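Local atomic coordinates of cytosol aminopeptidase (Coxiella burnetii, PDB entry 3IJ3), a protein that probably acts as a manganese-dependent metalloaminopeptidase of the M17 family, releasing amino acids from the N-termini of peptides. Residues S187-A192 with G251-S256; R174-T179 with H279-A284. All blocks are in the same frame, centred on the assembly; numbering follows the deposited sequence.

Interaction 1 (S187-A192 with G251-S256); sequences SELAQA and GVCFDS. With LI (lithium ion), chain C.
Helix 186-200 lies against the central mixed sheet of the M17 catalytic domain, and Leu189 meets Gly251 of strand 244-252 and Cys253, where the chain turns a corner on its way to the metal site. One leucine methyl does the touching. With CG anti to the backbone N (chi1 -172°), CD2 is carried across to lie 4.0 Å from SG of Cys253 and 4.1 Å from CA of Gly251. Because Gly251 has no side chain, the methyl comes up to its CA on the side where a CB would stand. The thiol belongs to the corner residue, and the whole contact is small, buried and apolar. Two residues further on, Asp255 belongs to the metal site: its OD2 binds the lithium ion at 2.3 Å, together with a water at 1.9 Å from the metal, Asp273 and Glu334. Its other oxygen, OD1, is hydrogen-bonded to Asn305 ND2 and Gly257 N, which should fix the rotation of the carboxylate. Phe254 packs on Arg313 of a second subunit. The corner is tied to strand 295-305 through backbone hydrogen bonds of Gly251 and Cys253 with Val303, and Leu189 also packs on Ile300 and Ala302 of that strand.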
loop_
_atom_site.group_PDB
_atom_site.type_symbol
_atom_site.label_atom_id
_atom_site.label_comp_id
_atom_site.label_asym_id
_atom_site.label_seq_id
_atom_site.Cartn_x
_atom_site.Cartn_y
_atom_site.Cartn_z
ATOM N N SER A 187 -27.984 15.186 17.323
ATOM C CA SER A 187 -29.305 15.400 17.911
ATOM C C SER A 187 -29.654 14.323 18.921
ATOM O O SER A 187 -30.155 14.622 19.999
ATOM C CB SER A 187 -30.380 15.435 16.818
ATOM O OG SER A 187 -30.157 16.519 15.938
ATOM N N GLU A 188 -29.372 13.068 18.576
ATOM C CA GLU A 188 -29.669 11.951 19.470
ATOM C C GLU A 188 -28.797 12.000 20.731
ATOM O O GLU A 188 -29.235 11.629 21.825
ATOM C CB GLU A 188 -29.528 10.602 18.777
ATOM C CG GLU A 188 -30.571 10.341 17.693
ATOM C CD GLU A 188 -30.303 11.003 16.367
ATOM O OE1 GLU A 188 -29.166 11.452 16.082
ATOM O OE2 GLU A 188 -31.256 11.041 15.560
ATOM N N LEU A 189 -27.566 12.450 20.565
ATOM C CA LEU A 189 -26.647 12.594 21.689
ATOM C C LEU A 189 -27.176 13.716 22.595
ATOM O O LEU A 189 -27.229 13.569 23.826
ATOM C CB LEU A 189 -25.243 12.867 21.187
ATOM C CG LEU A 189 -24.102 12.866 22.181
ATOM C CD1 LEU A 189 -24.115 11.538 22.994
ATOM C CD2 LEU A 189 -22.765 13.087 21.453
ATOM N N ALA A 190 -27.590 14.830 21.992
ATOM C CA ALA A 190 -28.194 15.917 22.775
ATOM C C ALA A 190 -29.429 15.432 23.536
ATOM O O ALA A 190 -29.617 15.773 24.720
ATOM C CB ALA A 190 -28.557 17.113 21.866
ATOM N N GLN A 191 -30.280 14.626 22.869
ATOM C CA GLN A 191 -31.455 14.082 23.526
ATOM C C GLN A 191 -31.090 13.184 24.717
ATOM O O GLN A 191 -31.749 13.219 25.771
ATOM C CB GLN A 191 -32.337 13.326 22.516
ATOM C CG GLN A 191 -33.607 12.747 23.142
ATOM C CD GLN A 191 -34.450 13.826 23.862
ATOM O OE1 GLN A 191 -34.727 13.722 25.072
ATOM N NE2 GLN A 191 -34.791 14.893 23.137
ATOM N N ALA A 192 -30.047 12.373 24.560
ATOM C CA ALA A 192 -29.616 11.501 25.645
ATOM C C ALA A 192 -29.195 12.342 26.866
ATOM O O ALA A 192 -29.518 12.019 28.014
ATOM C CB ALA A 192 -28.442 10.580 25.172
ATOM N N GLY A 251 -17.599 14.296 21.202
ATOM C CA GLY A 251 -18.797 13.704 20.639
ATOM C C GLY A 251 -18.773 13.574 19.131
ATOM O O GLY A 251 -19.691 14.036 18.461
ATOM N N VAL A 252 -17.749 12.921 18.581
ATOM C CA VAL A 252 -17.696 12.723 17.109
ATOM C C VAL A 252 -18.525 11.466 16.846
ATOM O O VAL A 252 -18.051 10.332 16.987
ATOM C CB VAL A 252 -16.259 12.625 16.604
ATOM C CG1 VAL A 252 -16.205 12.332 15.108
ATOM C CG2 VAL A 252 -15.538 13.939 16.889
ATOM N N CYS A 253 -19.784 11.682 16.478
ATOM C CA CYS A 253 -20.761 10.597 16.298
ATOM C C CYS A 253 -20.376 9.576 15.242
ATOM O O CYS A 253 -20.709 8.382 15.364
ATOM C CB CYS A 253 -22.149 11.180 16.098
ATOM S SG CYS A 253 -22.698 12.051 17.640
ATOM N N PHE A 254 -19.692 10.049 14.209
ATOM C CA PHE A 254 -19.079 9.172 13.220
ATOM C C PHE A 254 -17.880 9.902 12.643
ATOM O O PHE A 254 -17.932 11.109 12.396
ATOM C CB PHE A 254 -20.002 8.713 12.089
ATOM C CG PHE A 254 -19.385 7.645 11.264
ATOM C CD1 PHE A 254 -19.281 6.350 11.773
ATOM C CD2 PHE A 254 -18.837 7.918 10.013
ATOM C CE1 PHE A 254 -18.653 5.344 11.051
ATOM C CE2 PHE A 254 -18.220 6.905 9.284
ATOM C CZ PHE A 254 -18.110 5.632 9.807
ATOM N N ASP A 255 -16.774 9.174 12.510
ATOM C CA ASP A 255 -15.569 9.734 11.942
ATOM C C ASP A 255 -15.145 8.980 10.671
ATOM O O ASP A 255 -14.660 7.853 10.730
ATOM C CB ASP A 255 -14.456 9.726 12.985
ATOM C CG ASP A 255 -13.216 10.508 12.550
ATOM O OD1 ASP A 255 -13.251 11.178 11.497
ATOM O OD2 ASP A 255 -12.211 10.407 13.298
ATOM N N SER A 256 -15.367 9.592 9.508
ATOM C CA SER A 256 -14.921 9.021 8.253
ATOM C C SER A 256 -13.458 9.357 8.004
ATOM O O SER A 256 -12.831 8.803 7.092
ATOM C CB SER A 256 -15.709 9.618 7.099
ATOM O OG SER A 256 -15.436 11.026 6.990
HETATM LI LI LI C . -12.043 11.132 15.444
HETATM O O HOH W 1 -10.146 10.981 15.207
#

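Interaction 2 (R174-T179 with H279-A284); sequences RDLINT and HALGLA
Leu176 and Leu281 cross at about a right angle, meeting through single methyls: CD1 of Leu176 is 3.9 Å from CD2 of Leu281. They arrive by different routes. Leu176 has CG anti to its carbonyl carbon (chi1 -67°), whereas in Leu281 the CG stands beside the carbonyl carbon and opposite the amide nitrogen (chi1 176°). The second touch is of another kind, since Ile177 presents CD1 to the edge of the His279 ring, near its plane, 4.3 Å from CE1. The imidazole is held on both sides of that carbon, ND1 by Gly275 O one helical turn back and NE2 by Met468 N, which should fix the turn of the ring and leave its CE1 edge to the isoleucine methyl. In fold terms, the last turn of the long helix 157-178 packs against helix 275-289, one of the helices flanking the catalytic domain's mixed sheet; Leu281 rests on Leu298 of that sheet, and Ile177 and His279 share Ala452. Just past the leucine and isoleucine the first helix ends, and Thr179 closes it: OG1 donates to Asp175 O at 2.7 Å from above the carbonyl plane, while Thr179 N reaches the same oxygen at 3.0 Å from the opposite face.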
loop_
_atom_site.group_PDB
_atom_site.type_symbol
_atom_site.label_atom_id
_atom_site.label_comp_id
_atom_site.label_asym_id
_atom_site.label_seq_id
_atom_site.Cartn_x
_atom_site.Cartn_y
_atom_site.Cartn_z
ATOM N N ARG A 174 -22.235 2.026 27.505
ATOM C CA ARG A 174 -22.181 0.934 26.537
ATOM C C ARG A 174 -23.231 1.106 25.463
ATOM O O ARG A 174 -22.930 0.934 24.287
ATOM C CB ARG A 174 -22.336 -0.416 27.232
ATOM C CG ARG A 174 -21.118 -0.833 28.051
ATOM C CD ARG A 174 -21.427 -2.102 28.815
ATOM N NE ARG A 174 -20.253 -2.662 29.482
ATOM C CZ ARG A 174 -20.248 -3.831 30.120
ATOM N NH1 ARG A 174 -21.367 -4.533 30.237
ATOM N NH2 ARG A 174 -19.131 -4.281 30.688
ATOM N N ASP A 175 -24.460 1.455 25.861
ATOM C CA ASP A 175 -25.566 1.640 24.910
ATOM C C ASP A 175 -25.288 2.769 23.912
ATOM O O ASP A 175 -25.489 2.592 22.703
ATOM C CB ASP A 175 -26.915 1.927 25.621
ATOM C CG ASP A 175 -27.545 0.692 26.290
ATOM O OD1 ASP A 175 -27.137 -0.457 26.032
ATOM O OD2 ASP A 175 -28.515 0.893 27.068
ATOM N N LEU A 176 -24.816 3.921 24.404
ATOM C CA LEU A 176 -24.546 5.047 23.525
ATOM C C LEU A 176 -23.455 4.699 22.506
ATOM O O LEU A 176 -23.577 4.997 21.327
ATOM C CB LEU A 176 -24.155 6.286 24.339
ATOM C CG LEU A 176 -25.281 6.873 25.201
ATOM C CD1 LEU A 176 -24.718 8.013 26.127
ATOM C CD2 LEU A 176 -26.440 7.391 24.336
ATOM N N ILE A 177 -22.375 4.078 22.972
ATOM C CA ILE A 177 -21.274 3.686 22.076
ATOM C C ILE A 177 -21.736 2.629 21.069
ATOM O O ILE A 177 -21.453 2.736 19.871
ATOM C CB ILE A 177 -20.049 3.205 22.874
ATOM C CG1 ILE A 177 -19.446 4.378 23.643
ATOM C CG2 ILE A 177 -18.957 2.572 21.929
ATOM C CD1 ILE A 177 -18.448 3.969 24.711
ATOM N N ASN A 178 -22.458 1.630 21.558
ATOM C CA ASN A 178 -22.964 0.561 20.683
ATOM C C ASN A 178 -23.991 1.001 19.628
ATOM O O ASN A 178 -24.157 0.334 18.599
ATOM C CB ASN A 178 -23.558 -0.576 21.521
ATOM C CG ASN A 178 -22.508 -1.454 22.174
ATOM O OD1 ASN A 178 -21.421 -1.645 21.626
ATOM N ND2 ASN A 178 -22.872 -2.092 23.277
ATOM N N THR A 179 -24.718 2.082 19.887
ATOM C CA THR A 179 -25.757 2.501 18.928
ATOM C C THR A 179 -25.102 2.935 17.630
ATOM O O THR A 179 -24.213 3.784 17.619
ATOM C CB THR A 179 -26.616 3.641 19.491
ATOM O OG1 THR A 179 -27.211 3.216 20.724
ATOM C CG2 THR A 179 -27.750 4.033 18.480
ATOM N N HIS A 279 -18.591 8.919 28.104
ATOM C CA HIS A 279 -17.878 8.880 29.394
ATOM C C HIS A 279 -18.130 10.124 30.220
ATOM O O HIS A 279 -18.376 10.036 31.437
ATOM C CB HIS A 279 -16.373 8.689 29.184
ATOM C CG HIS A 279 -15.988 7.271 28.954
ATOM N ND1 HIS A 279 -16.343 6.568 27.812
ATOM C CD2 HIS A 279 -15.310 6.407 29.735
ATOM C CE1 HIS A 279 -15.883 5.334 27.910
ATOM N NE2 HIS A 279 -15.259 5.210 29.067
ATOM N N ALA A 280 -18.023 11.294 29.583
ATOM C CA ALA A 280 -18.249 12.550 30.295
ATOM C C ALA A 280 -19.701 12.603 30.810
ATOM O O ALA A 280 -19.946 12.992 31.956
ATOM C CB ALA A 280 -17.918 13.749 29.393
ATOM N N LEU A 281 -20.663 12.174 29.978
ATOM C CA LEU A 281 -22.061 12.128 30.413
ATOM C C LEU A 281 -22.245 11.131 31.568
ATOM O O LEU A 281 -22.939 11.416 32.547
ATOM C CB LEU A 281 -22.979 11.748 29.236
ATOM C CG LEU A 281 -24.454 11.576 29.582
ATOM C CD1 LEU A 281 -25.046 12.856 30.247
ATOM C CD2 LEU A 281 -25.262 11.165 28.335
ATOM N N GLY A 282 -21.596 9.966 31.479
ATOM C CA GLY A 282 -21.724 8.950 32.542
ATOM C C GLY A 282 -21.147 9.427 33.867
ATOM O O GLY A 282 -21.783 9.264 34.925
ATOM N N LEU A 283 -19.987 10.075 33.801
ATOM C CA LEU A 283 -19.359 10.631 35.002
ATOM C C LEU A 283 -20.276 11.732 35.600
ATOM O O LEU A 283 -20.497 11.767 36.813
ATOM C CB LEU A 283 -17.960 11.160 34.712
ATOM C CG LEU A 283 -17.237 11.679 35.928
ATOM C CD1 LEU A 283 -17.121 10.586 37.043
ATOM C CD2 LEU A 283 -15.885 12.200 35.500
ATOM N N ALA A 284 -20.823 12.604 34.749
ATOM C CA ALA A 284 -21.779 13.615 35.194
ATOM C C ALA A 284 -22.952 12.947 35.927
ATOM O O ALA A 284 -23.395 13.410 36.984
ATOM C CB ALA A 284 -22.315 14.415 33.986
#

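Overall arrangement
Interactions 1 and 2 touch directly, though they share no residue: Ala192 CB lies 3.9 Å from Leu176 CD2, where the consecutive helices 157-178 and 186-200 meet. The centres of the two interactions are about 11 Å apart, and along the chain interaction 1 is nested inside the loop that interaction 2 closes. Strand 295-305 backs both. Their relation to the metal differs: interaction 1 includes a lithium ligand, whereas in interaction 2 the Ile177 side chain stays about 13 Å from the ion. A bound di(hydroxyethyl)ether lies about 4 Å from the Leu176 side chain and about 8 Å from that of Leu189.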